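Local coordinates for protein putative tryptophan halogenase (Xanthomonas campestris pv. campestris, PDB 6Y1W) that probably acts as a flavin-dependent halogenase, using FAD to halogenate an aromatic substrate, at residues G236-S241 with Q324-W329; H395-D400 with A411-P416; D247-V252 with L318-N323. All blocks are in the same frame, centred on the assembly; numbering follows the deposited sequence.

Contact 1 of 3, residues G236-S241 with Q324-W329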
loop_
_atom_site.group_PDB
_atom_site.type_symbol
_atom_site.label_atom_id
_atom_site.label_comp_id
_atom_site.label_asym_id
_atom_site.label_seq_id
_atom_site.Cartn_x
_atom_site.Cartn_y
_atom_site.Cartn_z
ATOM N N GLY A 236 -20.214 -20.672 -2.866
ATOM C CA GLY A 236 -19.966 -21.159 -1.524
ATOM C C GLY A 236 -19.119 -20.186 -0.731
ATOM O O GLY A 236 -18.697 -19.135 -1.226
ATOM N N SER A 237 -18.809 -20.566 0.521
ATOM C CA SER A 237 -17.967 -19.753 1.383
ATOM C C SER A 237 -16.863 -20.592 2.012
ATOM O O SER A 237 -17.010 -21.802 2.163
ATOM C CB SER A 237 -18.811 -19.071 2.450
ATOM O OG SER A 237 -19.915 -18.442 1.817
ATOM N N GLU A 238 -15.749 -19.914 2.348
ATOM C CA GLU A 238 -14.570 -20.526 2.959
ATOM C C GLU A 238 -14.847 -20.618 4.451
ATOM O O GLU A 238 -15.328 -19.652 5.040
ATOM C CB GLU A 238 -13.313 -19.695 2.689
ATOM C CG GLU A 238 -11.977 -20.436 2.921
ATOM C CD GLU A 238 -10.752 -19.509 3.095
ATOM O OE1 GLU A 238 -10.796 -18.315 2.707
ATOM O OE2 GLU A 238 -9.732 -19.977 3.654
ATOM N N ASP A 239 -14.637 -21.795 5.030
ATOM C CA ASP A 239 -14.917 -22.036 6.442
ATOM C C ASP A 239 -13.701 -21.651 7.274
ATOM O O ASP A 239 -12.613 -22.219 7.096
ATOM C CB ASP A 239 -15.266 -23.509 6.625
ATOM C CG ASP A 239 -15.536 -23.894 8.053
ATOM O OD1 ASP A 239 -15.749 -23.020 8.929
ATOM O OD2 ASP A 239 -15.557 -25.109 8.304
ATOM N N TRP A 240 -13.876 -20.706 8.206
ATOM C CA TRP A 240 -12.765 -20.292 9.042
ATOM C C TRP A 240 -12.924 -20.793 10.469
ATOM O O TRP A 240 -12.137 -20.398 11.340
ATOM C CB TRP A 240 -12.613 -18.768 9.019
ATOM C CG TRP A 240 -12.122 -18.187 7.706
ATOM C CD1 TRP A 240 -11.462 -18.838 6.701
ATOM C CD2 TRP A 240 -12.265 -16.820 7.277
ATOM N NE1 TRP A 240 -11.179 -17.953 5.670
ATOM C CE2 TRP A 240 -11.655 -16.711 6.003
ATOM C CE3 TRP A 240 -12.846 -15.683 7.848
ATOM C CZ2 TRP A 240 -11.617 -15.511 5.292
ATOM C CZ3 TRP A 240 -12.785 -14.487 7.137
ATOM C CH2 TRP A 240 -12.183 -14.422 5.878
ATOM N N SER A 241 -13.873 -21.708 10.706
ATOM C CA SER A 241 -14.125 -22.186 12.072
ATOM C C SER A 241 -12.978 -23.039 12.629
ATOM O O SER A 241 -12.889 -23.201 13.860
ATOM C CB SER A 241 -15.467 -22.926 12.136
ATOM O OG SER A 241 -15.421 -24.150 11.420
ATOM N N GLN A 324 -15.717 -16.300 4.505
ATOM C CA GLN A 324 -15.714 -15.372 3.377
ATOM C C GLN A 324 -16.327 -16.088 2.186
ATOM O O GLN A 324 -15.999 -17.245 1.928
ATOM C CB GLN A 324 -14.301 -14.821 3.030
ATOM C CG GLN A 324 -13.369 -15.696 2.126
ATOM C CD GLN A 324 -12.149 -14.944 1.547
ATOM O OE1 GLN A 324 -12.287 -14.002 0.751
ATOM N NE2 GLN A 324 -10.953 -15.378 1.930
ATOM N N ARG A 325 -17.238 -15.407 1.500
ATOM C CA ARG A 325 -17.768 -15.904 0.238
ATOM C C ARG A 325 -16.591 -16.110 -0.715
ATOM O O ARG A 325 -15.668 -15.291 -0.753
ATOM C CB ARG A 325 -18.762 -14.859 -0.291
ATOM C CG ARG A 325 -19.773 -15.270 -1.326
ATOM C CD ARG A 325 -20.738 -16.339 -0.875
ATOM N NE ARG A 325 -21.720 -15.987 0.135
ATOM C CZ ARG A 325 -22.781 -16.746 0.406
ATOM N NH1 ARG A 325 -23.626 -16.398 1.363
ATOM N NH2 ARG A 325 -22.998 -17.880 -0.270
ATOM N N HIS A 326 -16.594 -17.226 -1.465
ATOM C CA HIS A 326 -15.443 -17.504 -2.331
ATOM C C HIS A 326 -15.234 -16.405 -3.358
ATOM O O HIS A 326 -14.090 -16.065 -3.698
ATOM C CB HIS A 326 -15.611 -18.841 -3.043
ATOM C CG HIS A 326 -15.400 -20.004 -2.139
ATOM N ND1 HIS A 326 -14.277 -20.124 -1.346
ATOM C CD2 HIS A 326 -16.176 -21.077 -1.871
ATOM C CE1 HIS A 326 -14.363 -21.242 -0.646
ATOM N NE2 HIS A 326 -15.505 -21.838 -0.944
ATOM N N ARG A 327 -16.324 -15.895 -3.927
ATOM C CA ARG A 327 -16.266 -14.739 -4.802
ATOM C C ARG A 327 -17.358 -13.791 -4.343
ATOM O O ARG A 327 -18.470 -14.233 -4.064
ATOM C CB ARG A 327 -16.469 -15.166 -6.276
ATOM C CG ARG A 327 -15.368 -16.096 -6.751
ATOM C CD ARG A 327 -15.651 -16.673 -8.143
ATOM N NE ARG A 327 -16.894 -17.427 -8.218
ATOM C CZ ARG A 327 -17.094 -18.621 -7.663
ATOM N NH1 ARG A 327 -16.116 -19.212 -6.969
ATOM N NH2 ARG A 327 -18.268 -19.226 -7.799
ATOM N N VAL A 328 -17.025 -12.515 -4.184
ATOM C CA VAL A 328 -18.074 -11.597 -3.747
ATOM C C VAL A 328 -18.808 -10.984 -4.929
ATOM O O VAL A 328 -19.965 -10.570 -4.766
ATOM C CB VAL A 328 -17.504 -10.510 -2.820
ATOM C CG1 VAL A 328 -17.144 -11.158 -1.488
ATOM C CG2 VAL A 328 -16.276 -9.862 -3.402
ATOM N N TRP A 329 -18.198 -10.987 -6.113
ATOM C CA TRP A 329 -18.852 -10.534 -7.335
ATOM C C TRP A 329 -18.932 -11.757 -8.237
ATOM O O TRP A 329 -17.897 -12.317 -8.616
ATOM C CB TRP A 329 -18.052 -9.424 -8.009
ATOM C CG TRP A 329 -18.765 -8.740 -9.177
ATOM C CD1 TRP A 329 -19.784 -9.231 -9.933
ATOM C CD2 TRP A 329 -18.480 -7.440 -9.668
ATOM N NE1 TRP A 329 -20.151 -8.307 -10.892
ATOM C CE2 TRP A 329 -19.359 -7.204 -10.764
ATOM C CE3 TRP A 329 -17.563 -6.457 -9.311
ATOM C CZ2 TRP A 329 -19.363 -6.017 -11.466
ATOM C CZ3 TRP A 329 -17.542 -5.253 -10.047
ATOM C CH2 TRP A 329 -18.439 -5.064 -11.122
#
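Glu238 N donates an almost straight 2.7 Å hydrogen bond to Gln324 O. The return bond, from Gln324 N to Glu238 O, is weak at 3.4 Å. The two residues form an antiparallel hydrogen-bonded pair. Beside them, Ser237 and Arg325 form a non-hydrogen-bonded pair whose side chains diverge. One further bond follows beyond that pair: His326 N donates to Gly236 O at 2.9 Å. Strands 237-239 and 323-325 are thus joined by a very short beta ladder.

The side chains of Glu238 and Gln324 lie side by side and point the same way. In the Gln324 conformer described here, one of two modelled, NE2 donates to Glu238 OE1 at 3.0 Å. The bond is bent, with an angle of 143° at the hydrogen, and it meets the oxygen nearly along the C-O axis. Gln324 CG sits between the backbone N and the carbonyl carbon (chi1 83°). There it lies 3.6 Å from Trp240 CZ2. The side-chain amide plane is turned 63° from the indole; the backbone N of Gln324 lies over one indole face, toward the rim.

The His326 ring covers the backbone of strand 237-239. Ser237 C and Glu238 N lie over one of its faces, and His326 CE1 is 3.8 Å from Glu238 CB. Arg325 leaves the ladder at CB, but its chain bends at chi2 and chi3, and Ser237 OG lies over one guanidinium face. Arg325 NH2 hydrogen-bonds to Val235 O, and NE to Ala339 O.

Strand 323-325 is the middle of a small three-stranded antiparallel sheet, with 237-239 and 341-342 at its sides. Helix 371-397 packs against the Trp240 and Gln324 side chains: Ile385 touches both, and Arg389 makes a cation-pi contact with the indole.

Contact 2 of 3, residues H395-D400 with A411-P416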
loop_
_atom_site.group_PDB
_atom_site.type_symbol
_atom_site.label_atom_id
_atom_site.label_comp_id
_atom_site.label_asym_id
_atom_site.label_seq_id
_atom_site.Cartn_x
_atom_site.Cartn_y
_atom_site.Cartn_z
ATOM N N HIS A 395 -6.045 -12.244 18.185
ATOM C CA HIS A 395 -6.583 -11.974 19.522
ATOM C C HIS A 395 -6.779 -13.253 20.335
ATOM O O HIS A 395 -6.612 -13.228 21.560
ATOM C CB HIS A 395 -7.907 -11.221 19.395
ATOM C CG HIS A 395 -7.743 -9.733 19.308
ATOM N ND1 HIS A 395 -7.157 -8.999 20.326
ATOM C CD2 HIS A 395 -8.080 -8.843 18.337
ATOM C CE1 HIS A 395 -7.151 -7.715 19.990
ATOM N NE2 HIS A 395 -7.713 -7.590 18.796
ATOM N N TYR A 396 -7.154 -14.354 19.684
ATOM C CA TYR A 396 -7.392 -15.612 20.382
ATOM C C TYR A 396 -6.110 -16.408 20.568
ATOM O O TYR A 396 -5.977 -17.115 21.579
ATOM C CB TYR A 396 -8.408 -16.468 19.615
ATOM C CG TYR A 396 -9.815 -15.953 19.766
ATOM C CD1 TYR A 396 -10.535 -16.212 20.917
ATOM C CD2 TYR A 396 -10.436 -15.213 18.747
ATOM C CE1 TYR A 396 -11.843 -15.769 21.080
ATOM C CE2 TYR A 396 -11.751 -14.751 18.923
ATOM C CZ TYR A 396 -12.438 -15.049 20.083
ATOM O OH TYR A 396 -13.730 -14.640 20.289
ATOM N N HIS A 397 -5.175 -16.325 19.614
ATOM C CA HIS A 397 -3.989 -17.186 19.638
ATOM C C HIS A 397 -2.889 -16.640 20.525
ATOM O O HIS A 397 -2.154 -17.425 21.142
ATOM C CB HIS A 397 -3.438 -17.371 18.215
ATOM C CG HIS A 397 -2.397 -18.454 18.093
ATOM N ND1 HIS A 397 -2.664 -19.767 18.425
ATOM C CD2 HIS A 397 -1.120 -18.426 17.629
ATOM C CE1 HIS A 397 -1.589 -20.507 18.164
ATOM N NE2 HIS A 397 -0.639 -19.723 17.685
ATOM N N ALA A 398 -2.736 -15.315 20.584
ATOM C CA ALA A 398 -1.703 -14.692 21.416
ATOM C C ALA A 398 -2.260 -14.541 22.829
ATOM O O ALA A 398 -2.915 -13.553 23.161
ATOM C CB ALA A 398 -1.271 -13.360 20.823
ATOM N N THR A 399 -2.042 -15.549 23.684
ATOM C CA THR A 399 -2.600 -15.466 25.030
ATOM C C THR A 399 -1.741 -16.307 25.953
ATOM O O THR A 399 -1.182 -17.324 25.523
ATOM C CB THR A 399 -4.071 -15.933 25.123
ATOM O OG1 THR A 399 -4.499 -15.790 26.481
ATOM C CG2 THR A 399 -4.235 -17.410 24.683
ATOM N N ASP A 400 -1.632 -15.863 27.210
ATOM C CA ASP A 400 -1.047 -16.672 28.281
ATOM C C ASP A 400 -2.058 -17.617 28.917
ATOM O O ASP A 400 -1.666 -18.487 29.719
ATOM C CB ASP A 400 -0.461 -15.791 29.390
ATOM C CG ASP A 400 0.698 -14.929 28.929
ATOM O OD1 ASP A 400 1.315 -15.204 27.874
ATOM O OD2 ASP A 400 0.995 -13.975 29.662
ATOM N N ALA A 411 -4.755 -21.371 22.132
ATOM C CA ALA A 411 -3.313 -21.164 22.191
ATOM C C ALA A 411 -2.547 -22.222 21.405
ATOM O O ALA A 411 -1.432 -21.954 20.932
ATOM C CB ALA A 411 -2.868 -21.144 23.659
ATOM N N SER A 412 -3.115 -23.418 21.263
ATOM C CA SER A 412 -2.383 -24.554 20.692
ATOM C C SER A 412 -2.760 -24.857 19.244
ATOM O O SER A 412 -2.054 -25.636 18.586
ATOM C CB SER A 412 -2.616 -25.799 21.569
ATOM O OG SER A 412 -3.924 -26.311 21.383
ATOM N N MET A 413 -3.806 -24.229 18.714
ATOM C CA MET A 413 -4.285 -24.531 17.363
ATOM C C MET A 413 -3.240 -24.150 16.316
ATOM O O MET A 413 -2.436 -23.230 16.508
ATOM C CB MET A 413 -5.595 -23.773 17.100
ATOM C CG MET A 413 -5.414 -22.277 17.033
ATOM S SD MET A 413 -6.987 -21.421 16.660
ATOM C CE MET A 413 -6.495 -19.746 16.938
ATOM N N GLU A 414 -3.287 -24.829 15.162
ATOM C CA GLU A 414 -2.531 -24.347 14.013
ATOM C C GLU A 414 -3.153 -23.048 13.495
ATOM O O GLU A 414 -4.350 -22.829 13.650
ATOM C CB GLU A 414 -2.536 -25.389 12.899
ATOM C CG GLU A 414 -1.924 -26.712 13.319
ATOM C CD GLU A 414 -0.478 -26.562 13.758
ATOM O OE1 GLU A 414 0.332 -26.026 12.966
ATOM O OE2 GLU A 414 -0.155 -26.966 14.900
ATOM N N ILE A 415 -2.316 -22.179 12.934
ATOM C CA ILE A 415 -2.779 -20.877 12.444
ATOM C C ILE A 415 -2.300 -20.656 11.013
ATOM O O ILE A 415 -1.364 -21.323 10.536
ATOM C CB ILE A 415 -2.297 -19.726 13.352
ATOM C CG1 ILE A 415 -0.766 -19.774 13.521
ATOM C CG2 ILE A 415 -3.095 -19.796 14.678
ATOM C CD1 ILE A 415 -0.132 -18.437 14.074
ATOM N N PRO A 416 -2.909 -19.707 10.299
ATOM C CA PRO A 416 -2.438 -19.412 8.935
ATOM C C PRO A 416 -0.982 -18.985 8.936
ATOM O O PRO A 416 -0.528 -18.241 9.809
ATOM C CB PRO A 416 -3.347 -18.269 8.466
ATOM C CG PRO A 416 -4.571 -18.357 9.333
ATOM C CD PRO A 416 -4.040 -18.847 10.680
HETATM O O HOH W 1 -0.408 -19.468 21.150
#
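His397 and Ile415 meet in a CH-pi contact between the end of helix 371-397 and the loop that follows helix 405-412. Ile415 CG2 lies 3.6 Å from the centroid of the imidazole, only 4° off the ring normal. The two side chains cross at about a right angle. Ile415 CD1 reaches the ring atom CD2 of His397 at 3.7 Å. The imidazole CE1 of His397 is close to two carbonyl oxygens: Ala411 O at 3.1 Å and Met413 O at 3.3 Å. Met413 CE packs on His397 CB.

A water joins the first shell. It sits over the centre of the opposite ring face. It also donates to His397 O and Ala411 O, at 2.7 Å each, and so bridges the last turns of helices 371-397 and 405-412. No direct hydrogen bond links the two segments.

What places the ring lies further out. His397 CG is anti to the backbone N (chi1 -168°), which sets CG where the ring can reach the 411-416 backbone. ND1 is hydrogen-bonded to Cys410 O, in the helix just before Ala411, and this helps fix the ring rotation. Met423 of helix 417-429 touches both His397 and Ile415, which brings a third helix to the contact. Thr399 OG1 is hydrogen-bonded to Trp97 O, while Thr399 CG2 packs 4.1 Å from Ala411 CB.

Contact 3 of 3, residues D247-V252 with L318-N323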
loop_
_atom_site.group_PDB
_atom_site.type_symbol
_atom_site.label_atom_id
_atom_site.label_comp_id
_atom_site.label_asym_id
_atom_site.label_seq_id
_atom_site.Cartn_x
_atom_site.Cartn_y
_atom_site.Cartn_z
ATOM N N ASP A 247 -19.639 -18.700 17.523
ATOM C CA ASP A 247 -20.711 -18.908 16.553
ATOM C C ASP A 247 -22.049 -18.443 17.102
ATOM O O ASP A 247 -23.069 -18.613 16.413
ATOM C CB ASP A 247 -20.792 -20.387 16.157
ATOM C CG ASP A 247 -21.144 -21.300 17.335
ATOM O OD1 ASP A 247 -21.421 -20.828 18.454
ATOM O OD2 ASP A 247 -21.119 -22.537 17.154
ATOM N N SER A 248 -22.070 -17.783 18.266
ATOM C CA SER A 248 -23.312 -17.432 18.930
ATOM C C SER A 248 -23.137 -16.090 19.643
ATOM O O SER A 248 -22.034 -15.742 20.064
ATOM C CB SER A 248 -23.686 -18.485 19.974
ATOM O OG SER A 248 -23.801 -19.787 19.391
ATOM N N ALA A 249 -24.246 -15.372 19.814
ATOM C CA ALA A 249 -24.189 -14.201 20.675
ATOM C C ALA A 249 -25.538 -14.005 21.356
ATOM O O ALA A 249 -26.587 -14.446 20.865
ATOM C CB ALA A 249 -23.830 -12.933 19.904
ATOM N N LEU A 250 -25.499 -13.316 22.494
ATOM C CA LEU A 250 -26.703 -12.804 23.143
ATOM C C LEU A 250 -26.496 -11.308 23.322
ATOM O O LEU A 250 -25.440 -10.907 23.818
ATOM C CB LEU A 250 -26.902 -13.418 24.538
ATOM C CG LEU A 250 -27.515 -14.802 24.624
ATOM C CD1 LEU A 250 -27.268 -15.401 26.021
ATOM C CD2 LEU A 250 -29.016 -14.726 24.281
ATOM N N ALA A 251 -27.496 -10.488 22.964
ATOM C CA ALA A 251 -27.307 -9.040 23.013
ATOM C C ALA A 251 -28.416 -8.394 23.833
ATOM O O ALA A 251 -29.561 -8.852 23.811
ATOM C CB ALA A 251 -27.274 -8.433 21.600
ATOM N N VAL A 252 -28.077 -7.332 24.560
ATOM C CA VAL A 252 -29.071 -6.664 25.417
ATOM C C VAL A 252 -28.634 -5.223 25.642
ATOM O O VAL A 252 -27.447 -4.946 25.848
ATOM C CB VAL A 252 -29.238 -7.401 26.765
ATOM C CG1 VAL A 252 -27.935 -7.315 27.606
ATOM C CG2 VAL A 252 -30.446 -6.820 27.561
ATOM N N LEU A 318 -28.382 -14.651 18.711
ATOM C CA LEU A 318 -27.891 -14.518 17.347
ATOM C C LEU A 318 -26.967 -15.691 17.054
ATOM O O LEU A 318 -26.307 -16.204 17.967
ATOM C CB LEU A 318 -27.106 -13.219 17.170
ATOM C CG LEU A 318 -27.627 -12.018 17.974
ATOM C CD1 LEU A 318 -26.656 -10.826 17.959
ATOM C CD2 LEU A 318 -28.986 -11.618 17.435
ATOM N N ARG A 319 -26.937 -16.115 15.789
ATOM C CA ARG A 319 -26.012 -17.139 15.317
ATOM C C ARG A 319 -25.211 -16.602 14.136
ATOM O O ARG A 319 -25.682 -15.760 13.366
ATOM C CB ARG A 319 -26.722 -18.446 14.873
ATOM C CG ARG A 319 -27.247 -19.301 16.038
ATOM C CD ARG A 319 -26.108 -19.714 16.974
ATOM N NE ARG A 319 -25.193 -20.686 16.361
ATOM C CZ ARG A 319 -25.383 -22.007 16.384
ATOM N NH1 ARG A 319 -24.515 -22.825 15.788
ATOM N NH2 ARG A 319 -26.459 -22.513 16.981
ATOM N N PHE A 320 -23.996 -17.114 13.972
ATOM C CA PHE A 320 -23.157 -16.668 12.863
ATOM C C PHE A 320 -22.009 -17.658 12.739
ATOM O O PHE A 320 -21.843 -18.540 13.584
ATOM C CB PHE A 320 -22.629 -15.252 13.092
ATOM C CG PHE A 320 -22.093 -15.034 14.470
ATOM C CD1 PHE A 320 -20.871 -15.555 14.832
ATOM C CD2 PHE A 320 -22.829 -14.307 15.409
ATOM C CE1 PHE A 320 -20.366 -15.327 16.121
ATOM C CE2 PHE A 320 -22.358 -14.105 16.672
ATOM C CZ PHE A 320 -21.120 -14.630 17.034
ATOM N N THR A 321 -21.211 -17.506 11.685
ATOM C CA THR A 321 -20.024 -18.347 11.533
ATOM C C THR A 321 -18.988 -17.557 10.744
ATOM O O THR A 321 -19.360 -16.839 9.803
ATOM C CB THR A 321 -20.340 -19.705 10.850
ATOM O OG1 THR A 321 -19.211 -20.589 10.932
ATOM C CG2 THR A 321 -20.777 -19.523 9.404
ATOM N N PRO A 322 -17.711 -17.647 11.131
ATOM C CA PRO A 322 -16.641 -16.872 10.481
ATOM C C PRO A 322 -16.346 -17.446 9.109
ATOM O O PRO A 322 -16.116 -18.648 8.976
ATOM C CB PRO A 322 -15.438 -17.061 11.417
ATOM C CG PRO A 322 -15.742 -18.459 12.059
ATOM C CD PRO A 322 -17.214 -18.479 12.246
ATOM N N ASN A 323 -16.410 -16.592 8.090
ATOM C CA ASN A 323 -16.329 -17.068 6.712
ATOM C C ASN A 323 -16.113 -15.925 5.728
ATOM O O ASN A 323 -16.358 -14.744 6.019
ATOM C CB ASN A 323 -17.602 -17.811 6.328
ATOM C CG ASN A 323 -18.724 -16.851 5.955
ATOM O OD1 ASN A 323 -18.848 -16.436 4.797
ATOM N ND2 ASN A 323 -19.492 -16.432 6.953
#
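Asp247, Ser248 and Ala249 run antiparallel to Leu318, Arg319 and Phe320 at the margin of a large mixed sheet. Ala249 and Leu318 form a hydrogen-bonded pair: Ala249 N to Leu318 O is 2.9 Å, and Leu318 N to Ala249 O is 2.8 Å. Ser248 and Arg319 form the neighbouring non-hydrogen-bonded pair. On the other flank of strand 248-254, Asp247 and Ser248 both face Tyr289 of strand 283-289, a classic beta bulge. Strand 316-319 is the outermost strand of this sheet within the chain.

The close packing is around Phe320. Its N donates a 3.0 Å bond to Asp247 O from above the carbonyl plane. Its CG lies between the backbone N and the carbonyl carbon (chi1 46°), which starts the ring off on the side where it can lie against the Asp247-Ser248 peptide. Asp247 C is over one ring face, toward the rim. Phe320 CZ approaches Ser248 O at 3.4 Å. Ala249 CB meets the ring edge in plane, 3.7 Å from Phe320 CE2. Phe320 also meets the ring of Phe342, and it lies near Leu338, a predicted FAD-binding residue.

Arg319 and Leu318 lie exposed, and their contacts are looser. Leu318 CD1 packs less closely on the same Ala249 CB. Arg319 NE gives Asp247 O a second, weak bond. The arginine chain bends at chi2 and chi3, and Arg319 CD comes 3.3 Å from Ser248 OG. Ser248 OG donates to Asp247 OD1, and Ser291 OG is hydrogen-bonded to Asp247 OD2. These bonds probably hold the carboxylate in place. The long salt bridge, Asp247 OD2 to Arg319 NH1 at 3.7 Å, is electrostatic; no N-H of the guanidinium is aimed at the oxygen.

How the contacts relate
Contacts 1 and 3 use successive strands: 237-239 then 248-254, and 316-319 then 323-325. Contact 3 is nested inside the loop closed by contact 1, and the two touch where Trp240 N probably hydrogen-bonds to Pro322 O. Contact 1 lies at the surface, in a small separate sheet. Contact 3 is partly buried, at the margin of the large sheet. Both rely on backbone ladders, with a Glu-Gln bond in one and a long Asp-Arg pair in the other. Contact 2 comes later in the chain, is also partly buried and joins helices. A ring face and a water do the work there. Helix 371-397 links it to contact 1, whose nearest atoms are about 7 Å away.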